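Long-range contact in putative transcriptional regulator (Clostridium difficile, PDB 3QI7), which is of unknown function but has a periplasmic-binding-protein-like fold and may bind a small ligand such as a sugar: residues Leu343-Thr355 with Tyr359-Tyr371. Numbering follows the deposited sequence.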
ATOM      1  N   LEU A 343     -18.125   4.126  -1.761  1.00 21.05           N
ATOM      2  CA  LEU A 343     -19.177   3.100  -1.562  1.00 21.34           C
ATOM      3  C   LEU A 343     -18.697   1.952  -0.683  1.00 22.58           C
ATOM      4  O   LEU A 343     -19.388   1.557   0.260  1.00 23.48           O
ATOM      5  CB  LEU A 343     -19.605   2.517  -2.915  1.00 21.15           C
ATOM      6  CG  LEU A 343     -20.734   1.488  -2.962  1.00 25.50           C
ATOM      7  CD1 LEU A 343     -22.000   2.118  -2.358  1.00 23.13           C
ATOM      8  CD2 LEU A 343     -21.008   0.993  -4.407  1.00 26.64           C
ATOM      9  N   ARG A 344     -17.518   1.413  -0.974  1.00 18.69           N
ATOM     10  CA  ARG A 344     -17.116   0.149  -0.346  1.00 20.37           C
ATOM     11  C   ARG A 344     -16.289   0.348   0.925  1.00 21.01           C
ATOM     12  O   ARG A 344     -16.220  -0.554   1.716  1.00 21.81           O
ATOM     13  CB  ARG A 344     -16.365  -0.748  -1.334  1.00 19.21           C
ATOM     14  CG  ARG A 344     -17.239  -1.356  -2.452  1.00 23.47           C
ATOM     15  CD  ARG A 344     -17.972  -2.655  -1.968  1.00 24.53           C
ATOM     16  NE  ARG A 344     -18.796  -3.193  -3.040  1.00 32.55           N
ATOM     17  CZ  ARG A 344     -20.092  -2.954  -3.227  1.00 35.71           C
ATOM     18  NH1 ARG A 344     -20.791  -2.207  -2.374  1.00 33.82           N
ATOM     19  NH2 ARG A 344     -20.695  -3.467  -4.291  1.00 35.61           N
ATOM     20  N   PHE A 345     -15.645   1.503   1.073  1.00 20.47           N
ATOM     21  CA  PHE A 345     -14.748   1.792   2.206  1.00 21.64           C
ATOM     22  C   PHE A 345     -15.119   3.039   3.018  1.00 21.59           C
ATOM     23  O   PHE A 345     -14.647   3.213   4.152  1.00 22.39           O
ATOM     24  CB  PHE A 345     -13.312   1.964   1.719  1.00 19.70           C
ATOM     25  CG  PHE A 345     -12.749   0.764   1.024  1.00 21.64           C
ATOM     26  CD1 PHE A 345     -12.944   0.574  -0.333  1.00 20.17           C
ATOM     27  CD2 PHE A 345     -12.035  -0.181   1.728  1.00 23.17           C
ATOM     28  CE1 PHE A 345     -12.409  -0.508  -0.969  1.00 24.54           C
ATOM     29  CE2 PHE A 345     -11.520  -1.282   1.106  1.00 23.61           C
ATOM     30  CZ  PHE A 345     -11.714  -1.452  -0.266  1.00 20.90           C
ATOM     31  N   GLY A 346     -15.927   3.924   2.459  1.00 21.07           N
ATOM     32  CA  GLY A 346     -16.230   5.217   3.113  1.00 20.18           C
ATOM     33  C   GLY A 346     -15.024   6.119   3.339  1.00 22.23           C
ATOM     34  O   GLY A 346     -14.967   6.880   4.324  1.00 24.15           O
ATOM     35  N   ILE A 347     -14.055   6.039   2.436  1.00 20.67           N
ATOM     36  CA  ILE A 347     -12.894   6.904   2.452  1.00 21.17           C
ATOM     37  C   ILE A 347     -12.694   7.633   1.099  1.00 20.76           C
ATOM     38  O   ILE A 347     -13.111   7.164   0.015  1.00 19.82           O
ATOM     39  CB  ILE A 347     -11.598   6.146   2.870  1.00 22.69           C
ATOM     40  CG1 ILE A 347     -11.094   5.205   1.765  1.00 19.40           C
ATOM     41  CG2 ILE A 347     -11.794   5.402   4.233  1.00 20.10           C
ATOM     42  CD1 ILE A 347      -9.883   4.287   2.229  1.00 22.52           C
ATOM     43  N   GLY A 348     -12.020   8.780   1.180  1.00 18.17           N
ATOM     44  CA  GLY A 348     -11.683   9.537  -0.025  1.00 18.91           C
ATOM     45  C   GLY A 348     -10.378   9.041  -0.602  1.00 18.37           C
ATOM     46  O   GLY A 348      -9.508   8.459   0.095  1.00 17.60           O
ATOM     47  N   SER A 349     -10.216   9.290  -1.888  1.00 17.21           N
ATOM     48  CA  SER A 349      -9.072   8.816  -2.622  1.00 18.11           C
ATOM     49  C   SER A 349      -8.905   9.644  -3.891  1.00 17.10           C
ATOM     50  O   SER A 349      -9.808  10.340  -4.291  1.00 18.66           O
ATOM     51  CB  SER A 349      -9.310   7.334  -3.032  1.00 16.32           C
ATOM     52  OG  SER A 349     -10.422   7.187  -3.923  1.00 17.89           O
ATOM     53  N   GLU A 350      -7.753   9.537  -4.526  1.00 17.30           N
ATOM     54  CA  GLU A 350      -7.576  10.112  -5.861  0.50 18.82           C
ATOM     55  C   GLU A 350      -6.835   9.120  -6.733  1.00 17.49           C
ATOM     56  O   GLU A 350      -5.762   8.622  -6.366  1.00 19.49           O
ATOM     57  CB  GLU A 350      -6.821  11.454  -5.810  0.50 19.69           C
ATOM     58  CG  GLU A 350      -6.726  12.204  -7.176  0.50 22.50           C
ATOM     59  CD  GLU A 350      -5.784  13.420  -7.120  0.50 29.50           C
ATOM     60  OE1 GLU A 350      -5.634  14.004  -6.030  0.50 35.12           O
ATOM     61  OE2 GLU A 350      -5.179  13.790  -8.146  0.50 17.31           O
ATOM     62  N   PHE A 351      -7.426   8.838  -7.904  1.00 18.90           N
ATOM     63  CA  PHE A 351      -6.901   7.884  -8.871  1.00 19.99           C
ATOM     64  C   PHE A 351      -6.421   8.617 -10.121  1.00 21.58           C
ATOM     65  O   PHE A 351      -7.091   9.530 -10.614  1.00 20.79           O
ATOM     66  CB  PHE A 351      -7.983   6.862  -9.288  1.00 22.09           C
ATOM     67  CG  PHE A 351      -8.284   5.804  -8.246  1.00 21.46           C
ATOM     68  CD1 PHE A 351      -9.086   6.101  -7.134  1.00 18.14           C
ATOM     69  CD2 PHE A 351      -7.834   4.513  -8.393  1.00 20.77           C
ATOM     70  CE1 PHE A 351      -9.374   5.131  -6.178  1.00 19.10           C
ATOM     71  CE2 PHE A 351      -8.118   3.542  -7.426  1.00 22.84           C
ATOM     72  CZ  PHE A 351      -8.888   3.851  -6.334  1.00 21.16           C
ATOM     73  N   THR A 352      -5.264   8.217 -10.629  1.00 20.30           N
ATOM     74  CA  THR A 352      -4.631   8.879 -11.764  1.00 23.36           C
ATOM     75  C   THR A 352      -4.202   7.857 -12.815  1.00 18.90           C
ATOM     76  O   THR A 352      -3.495   6.915 -12.480  1.00 21.70           O
ATOM     77  CB  THR A 352      -3.369   9.628 -11.264  1.00 24.16           C
ATOM     78  OG1 THR A 352      -3.738  10.522 -10.212  1.00 25.83           O
ATOM     79  CG2 THR A 352      -2.700  10.408 -12.408  1.00 29.49           C
ATOM     80  N   PRO A 353      -4.602   8.023 -14.098  1.00 23.22           N
ATOM     81  CA  PRO A 353      -4.126   7.023 -15.048  1.00 20.17           C
ATOM     82  C   PRO A 353      -2.609   7.114 -15.308  1.00 23.75           C
ATOM     83  O   PRO A 353      -2.020   8.193 -15.204  1.00 21.54           O
ATOM     84  CB  PRO A 353      -4.928   7.340 -16.342  1.00 21.88           C
ATOM     85  CG  PRO A 353      -5.254   8.795 -16.232  1.00 23.24           C
ATOM     86  CD  PRO A 353      -5.542   8.964 -14.729  1.00 22.94           C
ATOM     87  N   LEU A 354      -1.989   5.998 -15.673  1.00 25.30           N
ATOM     88  CA  LEU A 354      -0.547   5.982 -16.036  1.00 25.69           C
ATOM     89  C   LEU A 354      -0.207   6.970 -17.150  1.00 26.25           C
ATOM     90  O   LEU A 354       0.735   7.726 -17.029  1.00 25.37           O
ATOM     91  CB  LEU A 354      -0.110   4.575 -16.450  1.00 26.55           C
ATOM     92  CG  LEU A 354       1.392   4.345 -16.712  1.00 33.44           C
ATOM     93  CD1 LEU A 354       2.233   4.658 -15.439  1.00 30.54           C
ATOM     94  CD2 LEU A 354       1.597   2.920 -17.174  1.00 31.07           C
ATOM     95  N   THR A 355      -0.968   6.917 -18.237  1.00 25.56           N
ATOM     96  CA  THR A 355      -0.999   7.935 -19.241  1.00 27.03           C
ATOM     97  C   THR A 355      -2.459   8.047 -19.709  1.00 27.31           C
ATOM     98  O   THR A 355      -3.277   7.183 -19.414  1.00 25.17           O
ATOM     99  CB  THR A 355      -0.091   7.601 -20.472  1.00 29.29           C
ATOM    100  OG1 THR A 355      -0.632   6.474 -21.192  1.00 29.68           O
ATOM    101  CG2 THR A 355       1.359   7.301 -20.041  1.00 31.21           C
ATOM    102  N   TYR A 359      -5.200   3.869 -19.790  1.00 25.78           N
ATOM    103  CA  TYR A 359      -6.224   4.188 -18.802  1.00 25.19           C
ATOM    104  C   TYR A 359      -6.435   3.031 -17.828  1.00 25.46           C
ATOM    105  O   TYR A 359      -6.936   3.230 -16.711  1.00 23.18           O
ATOM    106  CB  TYR A 359      -7.526   4.550 -19.523  1.00 26.30           C
ATOM    107  CG  TYR A 359      -8.145   3.361 -20.166  1.00 27.86           C
ATOM    108  CD1 TYR A 359      -8.974   2.517 -19.434  1.00 27.21           C
ATOM    109  CD2 TYR A 359      -7.853   3.023 -21.476  1.00 31.21           C
ATOM    110  CE1 TYR A 359      -9.520   1.394 -19.987  1.00 28.06           C
ATOM    111  CE2 TYR A 359      -8.396   1.896 -22.050  1.00 32.53           C
ATOM    112  CZ  TYR A 359      -9.236   1.098 -21.314  1.00 36.72           C
ATOM    113  OH  TYR A 359      -9.774  -0.014 -21.867  1.00 32.80           O
ATOM    114  N   ASN A 360      -6.059   1.815 -18.237  1.00 23.72           N
ATOM    115  CA  ASN A 360      -6.302   0.640 -17.411  1.00 23.26           C
ATOM    116  C   ASN A 360      -5.201   0.398 -16.371  1.00 23.45           C
ATOM    117  O   ASN A 360      -5.158  -0.675 -15.743  1.00 23.97           O
ATOM    118  CB  ASN A 360      -6.579  -0.617 -18.244  1.00 24.55           C
ATOM    119  CG  ASN A 360      -5.368  -1.128 -18.938  1.00 24.97           C
ATOM    120  OD1 ASN A 360      -4.564  -0.336 -19.418  1.00 24.82           O
ATOM    121  ND2 ASN A 360      -5.193  -2.450 -18.968  1.00 27.65           N
ATOM    122  N   TYR A 361      -4.323   1.382 -16.187  1.00 21.85           N
ATOM    123  CA  TYR A 361      -3.391   1.362 -15.045  1.00 21.55           C
ATOM    124  C   TYR A 361      -3.697   2.605 -14.282  1.00 22.12           C
ATOM    125  O   TYR A 361      -3.574   3.693 -14.825  1.00 21.86           O
ATOM    126  CB  TYR A 361      -1.903   1.287 -15.491  1.00 22.06           C
ATOM    127  CG  TYR A 361      -0.991   1.156 -14.280  1.00 20.96           C
ATOM    128  CD1 TYR A 361      -0.864   2.207 -13.381  1.00 23.49           C
ATOM    129  CD2 TYR A 361      -0.305  -0.027 -14.002  1.00 22.09           C
ATOM    130  CE1 TYR A 361      -0.091   2.093 -12.232  1.00 24.10           C
ATOM    131  CE2 TYR A 361       0.462  -0.145 -12.840  1.00 25.16           C
ATOM    132  CZ  TYR A 361       0.581   0.927 -11.983  1.00 25.81           C
ATOM    133  OH  TYR A 361       1.352   0.895 -10.842  1.00 25.21           O
ATOM    134  N   GLN A 362      -4.130   2.468 -13.021  1.00 20.47           N
ATOM    135  CA  GLN A 362      -4.558   3.619 -12.237  1.00 19.27           C
ATOM    136  C   GLN A 362      -3.793   3.614 -10.937  1.00 20.40           C
ATOM    137  O   GLN A 362      -3.752   2.583 -10.272  1.00 21.47           O
ATOM    138  CB  GLN A 362      -6.061   3.540 -11.951  1.00 19.95           C
ATOM    139  CG  GLN A 362      -6.951   3.775 -13.219  1.00 22.87           C
ATOM    140  CD  GLN A 362      -7.137   5.229 -13.603  1.00 27.94           C
ATOM    141  OE1 GLN A 362      -7.002   6.124 -12.764  1.00 23.80           O
ATOM    142  NE2 GLN A 362      -7.526   5.478 -14.875  1.00 19.02           N
ATOM    143  N   SER A 363      -3.112   4.717 -10.620  1.00 21.14           N
ATOM    144  CA  SER A 363      -2.404   4.794  -9.356  1.00 21.50           C
ATOM    145  C   SER A 363      -3.312   5.509  -8.393  1.00 21.85           C
ATOM    146  O   SER A 363      -4.162   6.290  -8.819  1.00 22.74           O
ATOM    147  CB  SER A 363      -1.045   5.465  -9.491  1.00 25.30           C
ATOM    148  OG  SER A 363      -1.174   6.809  -9.850  1.00 34.28           O
ATOM    149  N   VAL A 364      -3.129   5.257  -7.101  1.00 17.78           N
ATOM    150  CA  VAL A 364      -4.035   5.795  -6.091  1.00 21.36           C
ATOM    151  C   VAL A 364      -3.266   6.382  -4.924  1.00 22.67           C
ATOM    152  O   VAL A 364      -2.213   5.874  -4.568  1.00 23.54           O
ATOM    153  CB  VAL A 364      -5.061   4.701  -5.591  1.00 25.10           C
ATOM    154  CG1 VAL A 364      -4.380   3.430  -5.195  1.00 22.69           C
ATOM    155  CG2 VAL A 364      -5.932   5.197  -4.431  1.00 20.73           C
ATOM    156  N   ILE A 365      -3.792   7.466  -4.362  1.00 21.31           N
ATOM    157  CA  ILE A 365      -3.319   8.030  -3.104  1.00 22.35           C
ATOM    158  C   ILE A 365      -4.567   8.134  -2.266  1.00 19.87           C
ATOM    159  O   ILE A 365      -5.568   8.635  -2.750  1.00 20.31           O
ATOM    160  CB  ILE A 365      -2.718   9.479  -3.249  1.00 22.87           C
ATOM    161  CG1 ILE A 365      -1.481   9.492  -4.169  1.00 28.20           C
ATOM    162  CG2 ILE A 365      -2.379  10.084  -1.844  1.00 23.15           C
ATOM    163  CD1 ILE A 365      -0.293   8.689  -3.678  1.00 31.49           C
ATOM    164  N   LEU A 366      -4.529   7.657  -1.036  1.00 16.83           N
ATOM    165  CA  LEU A 366      -5.709   7.773  -0.153  1.00 18.88           C
ATOM    166  C   LEU A 366      -5.736   9.129   0.540  1.00 20.45           C
ATOM    167  O   LEU A 366      -4.700   9.773   0.671  1.00 18.96           O
ATOM    168  CB  LEU A 366      -5.684   6.665   0.913  1.00 21.33           C
ATOM    169  CG  LEU A 366      -5.755   5.271   0.313  1.00 22.66           C
ATOM    170  CD1 LEU A 366      -5.653   4.204   1.434  1.00 21.01           C
ATOM    171  CD2 LEU A 366      -7.058   5.115  -0.488  1.00 19.30           C
ATOM    172  N   SER A 367      -6.919   9.540   0.982  1.00 21.38           N
ATOM    173  CA  SER A 367      -7.078  10.745   1.769  1.00 21.40           C
ATOM    174  C   SER A 367      -6.284  10.652   3.038  1.00 21.21           C
ATOM    175  O   SER A 367      -6.046   9.584   3.573  1.00 21.40           O
ATOM    176  CB  SER A 367      -8.534  11.027   2.125  1.00 25.67           C
ATOM    177  OG  SER A 367      -9.205  11.582   1.016  1.00 30.56           O
ATOM    178  N   GLN A 368      -5.858  11.814   3.492  1.00 19.89           N
ATOM    179  CA  GLN A 368      -5.035  11.942   4.661  1.00 18.04           C
ATOM    180  C   GLN A 368      -5.821  11.600   5.917  1.00 19.72           C
ATOM    181  O   GLN A 368      -6.959  11.999   6.084  1.00 19.71           O
ATOM    182  CB  GLN A 368      -4.541  13.387   4.778  1.00 21.28           C
ATOM    183  CG  GLN A 368      -3.620  13.600   5.946  1.00 18.63           C
ATOM    184  CD  GLN A 368      -3.195  15.046   6.103  1.00 23.84           C
ATOM    185  OE1 GLN A 368      -4.006  15.948   5.975  1.00 21.21           O
ATOM    186  NE2 GLN A 368      -1.952  15.254   6.475  1.00 20.85           N
ATOM    187  N   LEU A 369      -5.164  10.924   6.843  1.00 20.49           N
ATOM    188  CA  LEU A 369      -5.686  10.809   8.202  1.00 20.87           C
ATOM    189  C   LEU A 369      -4.685  11.459   9.121  1.00 20.79           C
ATOM    190  O   LEU A 369      -3.491  11.180   9.015  1.00 19.27           O
ATOM    191  CB  LEU A 369      -5.899   9.325   8.553  1.00 22.75           C
ATOM    192  CG  LEU A 369      -6.284   9.056  10.020  1.00 27.48           C
ATOM    193  CD1 LEU A 369      -7.712   9.570  10.304  1.00 29.67           C
ATOM    194  CD2 LEU A 369      -6.163   7.565  10.338  1.00 29.14           C
ATOM    195  N   ILE A 370      -5.149  12.361   9.990  1.00 20.96           N
ATOM    196  CA  ILE A 370      -4.264  12.965  10.988  1.00 22.84           C
ATOM    197  C   ILE A 370      -4.721  12.436  12.339  1.00 21.08           C
ATOM    198  O   ILE A 370      -5.891  12.468  12.661  1.00 22.43           O
ATOM    199  CB  ILE A 370      -4.268  14.523  10.945  1.00 23.95           C
ATOM    200  CG1 ILE A 370      -3.760  15.046   9.584  1.00 26.64           C
ATOM    201  CG2 ILE A 370      -3.403  15.078  12.060  1.00 25.32           C
ATOM    202  CD1 ILE A 370      -4.055  16.506   9.318  1.00 30.46           C
ATOM    203  N   TYR A 371      -3.799  11.855  13.074  1.00 21.33           N
ATOM    204  CA  TYR A 371      -4.108  11.293  14.395  1.00 23.52           C
ATOM    205  C   TYR A 371      -4.477  12.371  15.407  1.00 27.20           C
ATOM    206  O   TYR A 371      -3.889  13.455  15.426  1.00 23.36           O
ATOM    207  CB  TYR A 371      -2.923  10.439  14.876  1.00 22.82           C
ATOM    208  CG  TYR A 371      -2.776   9.187  14.058  1.00 20.01           C
ATOM    209  CD1 TYR A 371      -3.790   8.232  14.043  1.00 21.23           C
ATOM    210  CD2 TYR A 371      -1.662   8.966  13.264  1.00 24.24           C
ATOM    211  CE1 TYR A 371      -3.681   7.059  13.310  1.00 19.53           C
ATOM    212  CE2 TYR A 371      -1.570   7.821  12.469  1.00 21.91           C
ATOM    213  CZ  TYR A 371      -2.582   6.880  12.501  1.00 23.70           C
ATOM    214  OH  TYR A 371      -2.461   5.753  11.760  1.00 23.11           O
ATOM    215  OXT TYR A 371      -5.380  12.142  16.240  1.00 29.65           O
TER
HETATM  216  O   HOH W   1      -0.682   6.668 -12.447  1.00 34.60           O
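V364 lies over one face of the F351 ring in a CH-pi contact. Its CB sits 3.9 Å from the ring centroid and 17° off the ring normal. With chi1 at 50°, CG1 takes the position between the backbone N and the carbonyl carbon, and CG2 is turned onto the same ring near CE1 and CZ. Q362 CB comes to the ring edge near CD2. The Q362 chain bends at chi2 (-80°), which lays its amide alongside P353, with NE2 3.5 Å from P353 CB. OE1 lies 3.3 Å from P353 N, a contact only, since that nitrogen has no hydrogen to share. NE2 donates to Y359 O at 3.0 Å, in the carbonyl plane and on a lone pair. That bond helps hold the amide alongside P353. L366 CD2 meets both S349 CB and I347 CD1. On the face carrying T352 and S363, a water donates to T352 O and lies 2.6 Å from S363 OG. Beyond the last bridge, near the turn, L354 CB packs on Y361 CB at 3.9 Å.

The two strands, 349-353 and 361-366, form an antiparallel beta hairpin. E350 pairs with I365 and T352 with S363, each through two backbone hydrogen bonds. L354 N to Y361 O and S367 N to G348 O extend the ladder at its two ends.

Strand 361-370 also runs parallel to strand 134-137, so the hairpin joins the large sheet of the periplasmic-binding-protein-like fold. Helices 306-324 and 334-345 pack on the face carrying F351 and V364, through L313, L310 and T341. E338 OE2 accepts a bond from F351 N. I365 faces helix 140-153 instead, against V146 and R150.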